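Local coordinates for protein beta-galactosidase (Bacillus circulans subsp. alkalophilus, PDB 3TTY) that hydrolyses terminal beta-galactosidic bonds, releasing galactose, with a TIM-barrel glycoside hydrolase domain that works in a three-chain assembly, at residues K162-R165 against V166-E170; E205-S208 against G209-N213; C232-M235 against E236-E239; W405-R408 against W409-L413; P466-A469 against E470-R474. One frame throughout, in Å; residues are numbered along the deposited sequence.

Interaction 1 (K162-R165 against V166-E170)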
# COMPACT_ATOMS: atom_id res chain seq x y z
N LYS A 162 0.25 -11.65 -29.14
CA LYS A 162 0.58 -12.25 -30.43
C LYS A 162 1.59 -11.42 -31.20
O LYS A 162 2.50 -11.94 -31.85
CB LYS A 162 -0.66 -12.42 -31.29
CG LYS A 162 -1.71 -13.36 -30.75
CD LYS A 162 -2.87 -13.36 -31.71
CE LYS A 162 -4.11 -14.02 -31.16
NZ LYS A 162 -5.24 -13.68 -32.09
N GLN A 163 1.43 -10.11 -31.14
CA GLN A 163 2.31 -9.24 -31.91
C GLN A 163 3.69 -9.19 -31.24
O GLN A 163 4.71 -9.08 -31.92
CB GLN A 163 1.68 -7.86 -32.11
CG GLN A 163 2.44 -6.95 -33.04
CD GLN A 163 2.71 -7.56 -34.43
OE1 GLN A 163 1.91 -8.36 -34.95
NE2 GLN A 163 3.83 -7.16 -35.02
N PHE A 164 3.73 -9.31 -29.92
CA PHE A 164 4.99 -9.48 -29.19
C PHE A 164 5.83 -10.62 -29.80
O PHE A 164 7.05 -10.50 -29.97
CB PHE A 164 4.72 -9.78 -27.71
CG PHE A 164 5.96 -9.81 -26.85
CD1 PHE A 164 6.99 -8.88 -27.04
CD2 PHE A 164 6.08 -10.73 -25.82
CE1 PHE A 164 8.13 -8.90 -26.23
CE2 PHE A 164 7.21 -10.74 -25.00
CZ PHE A 164 8.23 -9.83 -25.20
N ARG A 165 5.17 -11.73 -30.13
CA ARG A 165 5.86 -12.89 -30.66
C ARG A 165 6.44 -12.60 -32.04
O ARG A 165 7.54 -13.04 -32.35
CB ARG A 165 4.94 -14.12 -30.71
CG ARG A 165 4.41 -14.48 -29.34
CD ARG A 165 3.40 -15.61 -29.37
NE ARG A 165 2.91 -15.92 -28.03
CZ ARG A 165 1.62 -15.94 -27.70
NH1 ARG A 165 0.70 -15.68 -28.61
NH2 ARG A 165 1.25 -16.23 -26.45
N VAL A 166 5.68 -11.85 -32.85
CA VAL A 166 6.14 -11.48 -34.19
C VAL A 166 7.36 -10.59 -34.04
O VAL A 166 8.36 -10.76 -34.74
CB VAL A 166 5.03 -10.73 -34.97
CG1 VAL A 166 5.55 -10.21 -36.31
CG2 VAL A 166 3.79 -11.65 -35.18
N TRP A 167 7.29 -9.67 -33.09
CA TRP A 167 8.37 -8.72 -32.84
C TRP A 167 9.65 -9.43 -32.36
O TRP A 167 10.76 -8.97 -32.60
CB TRP A 167 7.89 -7.69 -31.81
CG TRP A 167 8.87 -6.60 -31.46
CD1 TRP A 167 8.94 -5.35 -32.01
CD2 TRP A 167 9.89 -6.66 -30.47
NE1 TRP A 167 9.94 -4.63 -31.41
CE2 TRP A 167 10.54 -5.41 -30.47
CE3 TRP A 167 10.31 -7.65 -29.58
CZ2 TRP A 167 11.60 -5.13 -29.61
CZ3 TRP A 167 11.37 -7.37 -28.74
CH2 TRP A 167 12.00 -6.12 -28.76
N LEU A 168 9.48 -10.55 -31.68
CA LEU A 168 10.60 -11.37 -31.22
C LEU A 168 11.18 -12.21 -32.37
O LEU A 168 12.39 -12.43 -32.43
CB LEU A 168 10.16 -12.26 -30.06
CG LEU A 168 9.79 -11.48 -28.79
CD1 LEU A 168 8.89 -12.28 -27.88
CD2 LEU A 168 11.05 -11.03 -28.06
N LYS A 169 10.32 -12.66 -33.28
CA LYS A 169 10.80 -13.35 -34.48
C LYS A 169 11.65 -12.39 -35.35
O LYS A 169 12.66 -12.79 -35.92
CB LYS A 169 9.62 -13.91 -35.28
CG LYS A 169 8.78 -14.91 -34.50
CD LYS A 169 7.48 -15.31 -35.23
CE LYS A 169 6.51 -16.01 -34.27
NZ LYS A 169 5.31 -16.58 -34.97
N GLU A 170 11.25 -11.13 -35.41
CA GLU A 170 12.00 -10.14 -36.16
C GLU A 170 13.31 -9.82 -35.47
O GLU A 170 14.33 -9.62 -36.12
CB GLU A 170 11.19 -8.86 -36.35
CG GLU A 170 9.76 -9.12 -36.79
CD GLU A 170 9.24 -8.15 -37.82
OE1 GLU A 170 8.26 -7.42 -37.51
OE2 GLU A 170 9.80 -8.13 -38.95

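Interaction 2 (E205-S208 against G209-N213)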
# COMPACT_ATOMS: atom_id res chain seq x y z
N GLU A 205 5.47 -13.14 -15.25
CA GLU A 205 6.81 -12.96 -14.68
C GLU A 205 6.96 -11.77 -13.72
O GLU A 205 7.98 -11.63 -13.06
CB GLU A 205 7.85 -12.78 -15.79
CG GLU A 205 7.96 -13.93 -16.76
CD GLU A 205 8.52 -15.21 -16.14
OE1 GLU A 205 8.74 -16.17 -16.90
OE2 GLU A 205 8.74 -15.26 -14.91
N GLU A 206 5.96 -10.90 -13.66
CA GLU A 206 6.15 -9.62 -12.98
C GLU A 206 5.24 -9.46 -11.78
O GLU A 206 4.22 -10.13 -11.67
CB GLU A 206 5.96 -8.44 -13.94
CG GLU A 206 7.08 -8.36 -14.98
CD GLU A 206 7.04 -7.11 -15.85
OE1 GLU A 206 7.76 -7.08 -16.86
OE2 GLU A 206 6.30 -6.15 -15.51
N TRP A 207 5.64 -8.58 -10.87
CA TRP A 207 4.78 -8.23 -9.76
C TRP A 207 5.18 -6.87 -9.21
O TRP A 207 6.28 -6.39 -9.46
CB TRP A 207 4.82 -9.29 -8.66
CG TRP A 207 6.16 -9.42 -7.93
CD1 TRP A 207 6.48 -8.90 -6.70
CD2 TRP A 207 7.33 -10.13 -8.38
NE1 TRP A 207 7.76 -9.25 -6.36
CE2 TRP A 207 8.31 -10.01 -7.37
CE3 TRP A 207 7.64 -10.86 -9.53
CZ2 TRP A 207 9.58 -10.58 -7.48
CZ3 TRP A 207 8.91 -11.44 -9.64
CH2 TRP A 207 9.86 -11.29 -8.61
N SER A 208 4.25 -6.27 -8.47
CA SER A 208 4.51 -5.01 -7.78
C SER A 208 4.97 -3.91 -8.71
O SER A 208 5.69 -3.01 -8.29
CB SER A 208 5.54 -5.20 -6.66
OG SER A 208 5.02 -6.05 -5.65
N GLY A 209 4.57 -4.00 -9.97
CA GLY A 209 4.77 -2.92 -10.92
C GLY A 209 6.16 -2.79 -11.52
O GLY A 209 6.30 -2.31 -12.65
N ASN A 210 7.19 -3.22 -10.78
CA ASN A 210 8.57 -3.07 -11.25
C ASN A 210 9.49 -4.26 -10.96
O ASN A 210 10.70 -4.17 -11.14
CB ASN A 210 9.21 -1.79 -10.68
CG ASN A 210 9.20 -1.75 -9.14
OD1 ASN A 210 9.23 -0.66 -8.55
ND2 ASN A 210 9.15 -2.91 -8.49
N ARG A 211 8.92 -5.37 -10.51
CA ARG A 211 9.72 -6.55 -10.19
C ARG A 211 9.50 -7.62 -11.26
O ARG A 211 8.41 -7.70 -11.84
CB ARG A 211 9.35 -7.10 -8.81
CG ARG A 211 10.40 -6.93 -7.72
CD ARG A 211 10.65 -5.48 -7.37
NE ARG A 211 11.36 -4.78 -8.44
CZ ARG A 211 12.68 -4.75 -8.58
NH1 ARG A 211 13.46 -5.41 -7.71
NH2 ARG A 211 13.24 -4.09 -9.58
N THR A 212 10.51 -8.45 -11.51
CA THR A 212 10.39 -9.49 -12.52
C THR A 212 11.32 -10.66 -12.26
O THR A 212 12.40 -10.49 -11.69
CB THR A 212 10.68 -8.94 -13.94
OG1 THR A 212 10.23 -9.87 -14.93
CG2 THR A 212 12.18 -8.69 -14.11
N ASN A 213 10.90 -11.85 -12.68
CA ASN A 213 11.73 -13.05 -12.61
C ASN A 213 12.67 -13.15 -13.81
O ASN A 213 13.73 -13.78 -13.73
CB ASN A 213 10.84 -14.28 -12.59
CG ASN A 213 10.00 -14.37 -11.34
OD1 ASN A 213 10.49 -14.17 -10.24
ND2 ASN A 213 8.73 -14.68 -11.51

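Interaction 3 (C232-M235 against E236-E239)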
# COMPACT_ATOMS: atom_id res chain seq x y z
N CYS A 232 1.96 3.66 -34.18
CA CYS A 232 0.72 4.44 -34.27
C CYS A 232 1.03 5.88 -34.66
O CYS A 232 0.44 6.41 -35.60
CB CYS A 232 -0.09 4.36 -32.98
SG CYS A 232 -0.74 2.70 -32.63
N PHE A 233 1.97 6.52 -33.97
CA PHE A 233 2.36 7.88 -34.33
C PHE A 233 2.74 8.02 -35.80
O PHE A 233 2.20 8.88 -36.52
CB PHE A 233 3.52 8.38 -33.47
CG PHE A 233 4.10 9.68 -33.97
CD1 PHE A 233 3.43 10.88 -33.78
CD2 PHE A 233 5.31 9.69 -34.66
CE1 PHE A 233 3.95 12.07 -34.25
CE2 PHE A 233 5.85 10.88 -35.14
CZ PHE A 233 5.18 12.08 -34.93
N LYS A 234 3.66 7.17 -36.23
CA LYS A 234 4.17 7.17 -37.60
C LYS A 234 3.07 6.95 -38.61
O LYS A 234 3.04 7.58 -39.67
CB LYS A 234 5.25 6.11 -37.79
CG LYS A 234 6.40 6.20 -36.79
CD LYS A 234 7.67 5.47 -37.27
CE LYS A 234 7.36 4.12 -37.90
NZ LYS A 234 8.59 3.37 -38.27
N MET A 235 2.15 6.05 -38.28
CA MET A 235 1.02 5.78 -39.14
C MET A 235 0.21 7.05 -39.41
O MET A 235 -0.19 7.30 -40.55
CB MET A 235 0.13 4.69 -38.54
CG MET A 235 -1.16 4.47 -39.31
SD MET A 235 -2.39 3.54 -38.34
CE MET A 235 -2.98 4.81 -37.21
N GLU A 236 -0.03 7.86 -38.38
CA GLU A 236 -0.81 9.09 -38.55
C GLU A 236 0.03 10.17 -39.24
O GLU A 236 -0.43 10.85 -40.16
CB GLU A 236 -1.36 9.61 -37.22
CG GLU A 236 -2.52 8.79 -36.65
CD GLU A 236 -3.23 9.49 -35.48
OE1 GLU A 236 -3.47 10.72 -35.56
OE2 GLU A 236 -3.56 8.82 -34.48
N ARG A 237 1.27 10.30 -38.79
CA ARG A 237 2.21 11.23 -39.38
C ARG A 237 2.21 11.05 -40.90
O ARG A 237 2.10 12.02 -41.63
CB ARG A 237 3.61 11.00 -38.80
CG ARG A 237 4.73 11.78 -39.47
CD ARG A 237 6.08 11.15 -39.19
NE ARG A 237 6.27 9.94 -39.98
CZ ARG A 237 7.26 9.07 -39.81
NH1 ARG A 237 8.16 9.26 -38.86
NH2 ARG A 237 7.35 8.01 -40.59
N ASP A 238 2.31 9.81 -41.36
CA ASP A 238 2.40 9.53 -42.80
C ASP A 238 1.13 9.94 -43.56
O ASP A 238 1.20 10.49 -44.66
CB ASP A 238 2.73 8.07 -43.08
CG ASP A 238 4.17 7.70 -42.65
OD1 ASP A 238 5.00 8.61 -42.42
OD2 ASP A 238 4.47 6.48 -42.56
N GLU A 239 -0.03 9.67 -42.98
CA GLU A 239 -1.29 10.04 -43.61
C GLU A 239 -1.42 11.56 -43.68
O GLU A 239 -1.90 12.11 -44.66
CB GLU A 239 -2.47 9.38 -42.88
CG GLU A 239 -3.83 9.54 -43.55
CD GLU A 239 -3.92 8.87 -44.93
OE1 GLU A 239 -2.96 8.18 -45.35
OE2 GLU A 239 -4.98 9.03 -45.59

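Interaction 4 (W405-R408 against W409-L413)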
# COMPACT_ATOMS: atom_id res chain seq x y z
N TRP A 405 16.99 5.29 -22.05
CA TRP A 405 15.78 4.64 -21.54
C TRP A 405 15.93 3.13 -21.34
O TRP A 405 15.31 2.56 -20.42
CB TRP A 405 14.54 4.92 -22.42
CG TRP A 405 13.75 6.12 -22.00
CD1 TRP A 405 12.67 6.14 -21.17
CD2 TRP A 405 13.97 7.48 -22.41
NE1 TRP A 405 12.20 7.43 -21.03
CE2 TRP A 405 12.98 8.27 -21.78
CE3 TRP A 405 14.90 8.10 -23.26
CZ2 TRP A 405 12.90 9.66 -21.96
CZ3 TRP A 405 14.81 9.48 -23.43
CH2 TRP A 405 13.83 10.24 -22.79
N GLU A 406 16.72 2.48 -22.19
CA GLU A 406 16.87 1.02 -22.14
C GLU A 406 17.73 0.67 -20.94
O GLU A 406 17.45 -0.28 -20.21
CB GLU A 406 17.47 0.46 -23.43
CG GLU A 406 16.53 0.58 -24.64
CD GLU A 406 17.06 -0.07 -25.91
OE1 GLU A 406 18.29 -0.03 -26.14
OE2 GLU A 406 16.25 -0.63 -26.69
N ASN A 407 18.77 1.46 -20.73
CA ASN A 407 19.56 1.35 -19.51
C ASN A 407 18.66 1.52 -18.28
O ASN A 407 18.76 0.76 -17.31
CB ASN A 407 20.65 2.41 -19.51
CG ASN A 407 21.52 2.34 -18.27
OD1 ASN A 407 21.95 1.27 -17.86
ND2 ASN A 407 21.80 3.51 -17.67
N ARG A 408 17.77 2.52 -18.33
CA ARG A 408 16.84 2.77 -17.24
C ARG A 408 15.94 1.56 -16.95
O ARG A 408 15.81 1.13 -15.80
CB ARG A 408 15.97 3.99 -17.54
CG ARG A 408 14.92 4.27 -16.47
CD ARG A 408 14.29 5.65 -16.62
NE ARG A 408 13.35 5.96 -15.54
CZ ARG A 408 12.66 7.09 -15.45
NH1 ARG A 408 12.80 8.04 -16.37
NH2 ARG A 408 11.82 7.29 -14.44
N TRP A 409 15.30 1.03 -17.99
CA TRP A 409 14.45 -0.14 -17.85
C TRP A 409 15.17 -1.33 -17.21
O TRP A 409 14.66 -1.96 -16.28
CB TRP A 409 13.90 -0.57 -19.20
CG TRP A 409 12.95 0.42 -19.82
CD1 TRP A 409 12.21 1.37 -19.17
CD2 TRP A 409 12.64 0.55 -21.21
NE1 TRP A 409 11.46 2.08 -20.07
CE2 TRP A 409 11.70 1.59 -21.33
CE3 TRP A 409 13.06 -0.12 -22.37
CZ2 TRP A 409 11.17 1.98 -22.56
CZ3 TRP A 409 12.55 0.27 -23.58
CH2 TRP A 409 11.60 1.31 -23.67
N ALA A 410 16.36 -1.65 -17.72
CA ALA A 410 17.14 -2.75 -17.15
C ALA A 410 17.48 -2.51 -15.67
O ALA A 410 17.31 -3.40 -14.83
CB ALA A 410 18.39 -3.01 -17.97
N LEU A 411 17.94 -1.29 -15.36
CA LEU A 411 18.22 -0.95 -13.96
C LEU A 411 16.98 -1.08 -13.09
O LEU A 411 17.04 -1.63 -12.01
CB LEU A 411 18.75 0.48 -13.85
CG LEU A 411 20.24 0.68 -14.09
CD1 LEU A 411 20.59 2.14 -13.97
CD2 LEU A 411 21.06 -0.17 -13.11
N GLU A 412 15.85 -0.58 -13.57
CA GLU A 412 14.66 -0.59 -12.73
C GLU A 412 14.03 -1.97 -12.59
O GLU A 412 13.28 -2.22 -11.65
CB GLU A 412 13.65 0.45 -13.21
CG GLU A 412 14.16 1.88 -13.06
CD GLU A 412 13.14 2.94 -13.48
OE1 GLU A 412 12.03 2.57 -13.92
OE2 GLU A 412 13.48 4.15 -13.38
N LEU A 413 14.32 -2.86 -13.54
CA LEU A 413 13.78 -4.22 -13.50
C LEU A 413 14.71 -5.17 -12.76
O LEU A 413 14.31 -6.27 -12.39
CB LEU A 413 13.55 -4.74 -14.91
CG LEU A 413 12.38 -4.13 -15.66
CD1 LEU A 413 12.55 -4.24 -17.18
CD2 LEU A 413 11.12 -4.81 -15.19

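Interaction 5 (P466-A469 against E470-R474)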
# COMPACT_ATOMS: atom_id res chain seq x y z
N PRO A 466 26.19 -2.06 -28.21
CA PRO A 466 27.23 -2.24 -29.23
C PRO A 466 27.72 -0.89 -29.74
O PRO A 466 26.92 0.03 -29.93
CB PRO A 466 26.51 -2.99 -30.35
CG PRO A 466 25.36 -3.68 -29.67
CD PRO A 466 24.94 -2.76 -28.56
N GLY A 467 29.04 -0.78 -29.93
CA GLY A 467 29.64 0.44 -30.43
C GLY A 467 29.90 1.51 -29.37
O GLY A 467 30.66 2.45 -29.61
N PHE A 468 29.27 1.38 -28.21
CA PHE A 468 29.42 2.41 -27.18
C PHE A 468 30.84 2.48 -26.63
O PHE A 468 31.47 3.54 -26.65
CB PHE A 468 28.38 2.23 -26.07
CG PHE A 468 28.50 3.22 -24.93
CD1 PHE A 468 27.88 4.44 -24.99
CD2 PHE A 468 29.20 2.89 -23.79
CE1 PHE A 468 27.96 5.35 -23.92
CE2 PHE A 468 29.30 3.78 -22.73
CZ PHE A 468 28.68 5.02 -22.80
N ALA A 469 31.36 1.36 -26.13
CA ALA A 469 32.73 1.35 -25.59
C ALA A 469 33.75 1.89 -26.59
O ALA A 469 34.64 2.65 -26.22
CB ALA A 469 33.12 -0.04 -25.12
N GLU A 470 33.62 1.48 -27.85
CA GLU A 470 34.53 1.92 -28.90
C GLU A 470 34.43 3.42 -29.04
O GLU A 470 35.44 4.14 -29.16
CB GLU A 470 34.17 1.24 -30.21
CG GLU A 470 35.27 1.22 -31.26
CD GLU A 470 34.93 0.33 -32.45
OE1 GLU A 470 34.09 -0.59 -32.29
OE2 GLU A 470 35.48 0.56 -33.56
N ARG A 471 33.19 3.90 -29.02
CA ARG A 471 32.92 5.32 -29.17
C ARG A 471 33.57 6.13 -28.04
O ARG A 471 34.20 7.14 -28.31
CB ARG A 471 31.41 5.57 -29.27
CG ARG A 471 31.01 6.87 -29.96
CD ARG A 471 29.60 6.78 -30.58
NE ARG A 471 28.64 6.22 -29.63
CZ ARG A 471 27.94 5.11 -29.84
NH1 ARG A 471 28.04 4.45 -30.99
NH2 ARG A 471 27.11 4.66 -28.90
N VAL A 472 33.47 5.68 -26.79
CA VAL A 472 34.09 6.46 -25.73
C VAL A 472 35.60 6.28 -25.66
O VAL A 472 36.30 7.23 -25.32
CB VAL A 472 33.44 6.29 -24.34
CG1 VAL A 472 32.21 5.42 -24.42
CG2 VAL A 472 34.46 5.79 -23.32
N GLU A 473 36.11 5.10 -26.00
CA GLU A 473 37.56 4.95 -26.14
C GLU A 473 38.09 5.94 -27.16
O GLU A 473 39.08 6.63 -26.92
CB GLU A 473 37.92 3.52 -26.54
CG GLU A 473 37.95 2.54 -25.37
CD GLU A 473 37.82 1.10 -25.83
OE1 GLU A 473 37.68 0.86 -27.05
OE2 GLU A 473 37.86 0.19 -24.96
N ARG A 474 37.43 6.04 -28.31
CA ARG A 474 37.86 7.00 -29.32
C ARG A 474 37.76 8.46 -28.84
O ARG A 474 38.67 9.26 -29.07
CB ARG A 474 37.10 6.80 -30.62
CG ARG A 474 37.69 7.53 -31.79
CD ARG A 474 37.21 6.91 -33.09
NE ARG A 474 37.48 5.48 -33.11
CZ ARG A 474 36.55 4.54 -33.00
NH1 ARG A 474 35.26 4.88 -32.87
NH2 ARG A 474 36.89 3.25 -33.03

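Interaction 1 (K162-R165 against V166-E170)
L168 follows F164 by one turn of helix 158-172, and its N donates to F164 O at 3.0 Å. The backbone is alpha-helical throughout. W167 N donates to Q163 O at 2.9 Å. K169 N bonds R165 O in the same i to i+4 pattern, while the bond from V166 N to K162 O is weak.

The main side-chain contact is a CH-pi interaction. L168 CD1 sits 3.6 Å from the centroid of the F164 ring, only 8° off the normal. F164 holds CG anti to its own N (chi1 -173°), which lays the ring beside the next turn. W167 CE3 lies 4.2 Å from F164 CE1. Q163 bends at chi2, and its NE2 comes 3.7 Å from V166 CG1.

Helix 215-243 continues the aromatic cluster: Y221 meets F164 edge-to-face, and F224 touches both F164 and W167. With an alanine at F164, L168 CD1 would probably lose its aromatic seat and a gap would open toward Y221 and F224. The chemistry implies a largely aromatic seam between two helices, with the indole N-H of W167 also bonded to D227.

Interaction 2 (E205-S208 against G209-N213)
W207 and R211 pair across a short beta hairpin, with the aliphatic start of the arginine lying over the indole. R211 CB is 3.6 Å from the centroid of the five-membered ring and 17° off its normal, a CH-pi contact. W207 chi1 is 67°, which places CG between its own N and carbonyl carbon and folds the indole across the neighbouring strand. R211 bends at chi2 and chi3, and its guanidinium turns away from the ring, the two planes 63° apart. Its NH2 donates to N210 O at 3.0 Å and also bonds S414 O.

The far end of the indole reaches N213. W207 CZ3 lies 3.2 Å from N213 OD1, the amide tilted against the ring. E205 bends at chi2, and its carboxylate stands nearly perpendicular to the N213 amide. N213 ND2 to E205 OE2 is a weak hydrogen bond of 3.4 Å. E205 also bonds H189 and, through OE2, G110 N of a second subunit.

E206 and T212 share the other face of the hairpin. E206 CG is 3.5 Å from T212 OG1. S218 bonds both side chains, and R222 forms a salt bridge with E206.

W207 and R211 are a hydrogen-bonded antiparallel pair, E206 and T212 a non-hydrogen-bonded one. At the turn, S208 and G209 both have positive phi. W207 also packs on W315 of the second subunit. One face of the hairpin therefore carries indole and aliphatic packing, the other a buried carboxylate held by R222 and S218.

Interaction 3 (C232-M235 against E236-E239)
K234 and R237 lie side by side on helix 215-243 and point the same way. K234 CB comes over one face of the R237 guanidinium, 4.0 Å from NH2. The contact is made by the lysine's carbon chain; K234 NZ stays 5.3 Å from R237 NH2. F233 flanks the arginine next. R237 CB stands over one face of the F233 ring, offset toward its rim, and R237 CD is 4.1 Å from F233 CE2. Ring and guanidinium planes are 78° apart.

R237 extends from CG anti to its backbone N (chi1 172°) and bends at chi3, which brings NE and NH2 round to the next residue. Both donate to D238 OD1, at 3.1 Å from NE and 3.0 Å from NH2. The grip is side-on, with OD1 in the guanidinium plane, and NH2 completes a salt bridge.

Second-shell charges fix the outer ends. R237 NH1 forms a salt bridge with E268, and K234 NZ forms one with E231. On another side of the helix, E236 carries its buried carboxylate to the hydroxyls of T80 and T82, while M235 CE rests 4.0 Å from E236 CG.

Backbone bonds from R237 N to F233 O and from D238 N to K234 O set the spacing. F233 packs on V249 and T251 of barrel strand 249-253. This is i to i+3 and i to i+4 packing along one outer helix of a TIM barrel.

Interaction 4 (W405-R408 against W409-L413)
R408 and E412 form an i to i+4 salt bridge on helix 405-413, a short helix of the trimerisation domain that packs beside helix 215-243 of the barrel domain. R408 NE donates to E412 OE2 at 2.8 Å, with an N-H...O angle of 163°. The oxygen lies near the guanidinium plane, but the nitrogen approaches from above the carboxylate plane. The two planes are 77° apart, so the grip is single-point. R408 is extended from CG to NE, with CG anti to its N (chi1 177°), and crosses the E412 chain at a slant, which brings NE to OE2. R408 NH1 has its own partners, F256 O and the Y403 hydroxyl. A methionine in place of R408 would probably leave the E412 carboxylate without its charged mate and F256 O without this donor.

On the side toward the barrel, W409 has CG beside its backbone N, which lays the indole back along the first turn. E406 CG is 4.1 Å from W409 CZ3, and W409 NE1 bonds P258 O. W405 NE1 bonds Y257 O, giving the loop at 256-258 three donors from this helix. E406 forms salt bridges with K465 and with R223 of helix 215-243.

Regular backbone bonds join the two halves, including W409 N to W405 O. That same carbonyl oxygen, W405 O, also sits over a face of the W409 indole, 3.2 Å from CG.

Interaction 5 (P466-A469 against E470-R474)
F468 is met by two side chains from the next turn, V472 over its ring face and R471 at its edge. The contact forms the first turn of helix 468-477, the helix of a beta-alpha-beta unit between strands 455-458 and 481-485. V472 CG1 lies 3.9 Å from the centroid of the F468 ring, 16° off the normal, a CH-pi contact offset toward the rim. Its nearest ring atom is F468 CE2, at 3.7 Å.

R471 crosses F468 at about a right angle, and the guanidinium and ring planes are 76° apart. R471 NH2 approaches near the ring plane, 4.0 Å from F468 CD1, so it makes no stack on the face. The arginine starts with CG anti to its N (chi1 -157°) and bends at chi3. This folds its head back toward the helix start, where G467 O and F468 CA lie over one guanidinium face. R471 NH2 is bonded to V446 O, which also fixes the head.

G467 occupies the N-cap position with a positive phi. Its carbonyl accepts the first helical bond, from R471 N at 3.0 Å. V472 N to F468 O and E473 N to A469 O continue the pattern. F468 is buried and also packs on V446 and M461, so arginine and phenylalanine both contact V446.

On the exposed side, E470 and R474 run together as an i to i+4 salt bridge. R474 NH2 donates to E470 OE2 at 3.1 Å, using the anti lone pair of that oxygen, which lies close to the guanidinium plane.

Helix 215-243 links interactions 1 to 4. Interaction 3 lies on it, interaction 1 packs F164 and W167 against it, and S218 and R222 reach from it to interaction 2. The same helix reaches interaction 4 through a salt bridge. Interactions 2 and 4 touch directly: R211 NH2 is 2.8 Å from E412 O, a weak hydrogen bond joining barrel and trimerisation domains. Interaction 5 stands apart, its nearest atoms about 8 Å from interaction 4. The Q163 side chain is about 8 Å from the zinc ion. The N213 side chain is about 9 Å from a bound galactose, and W315 of a second subunit ties interaction 2 to the galactose pocket.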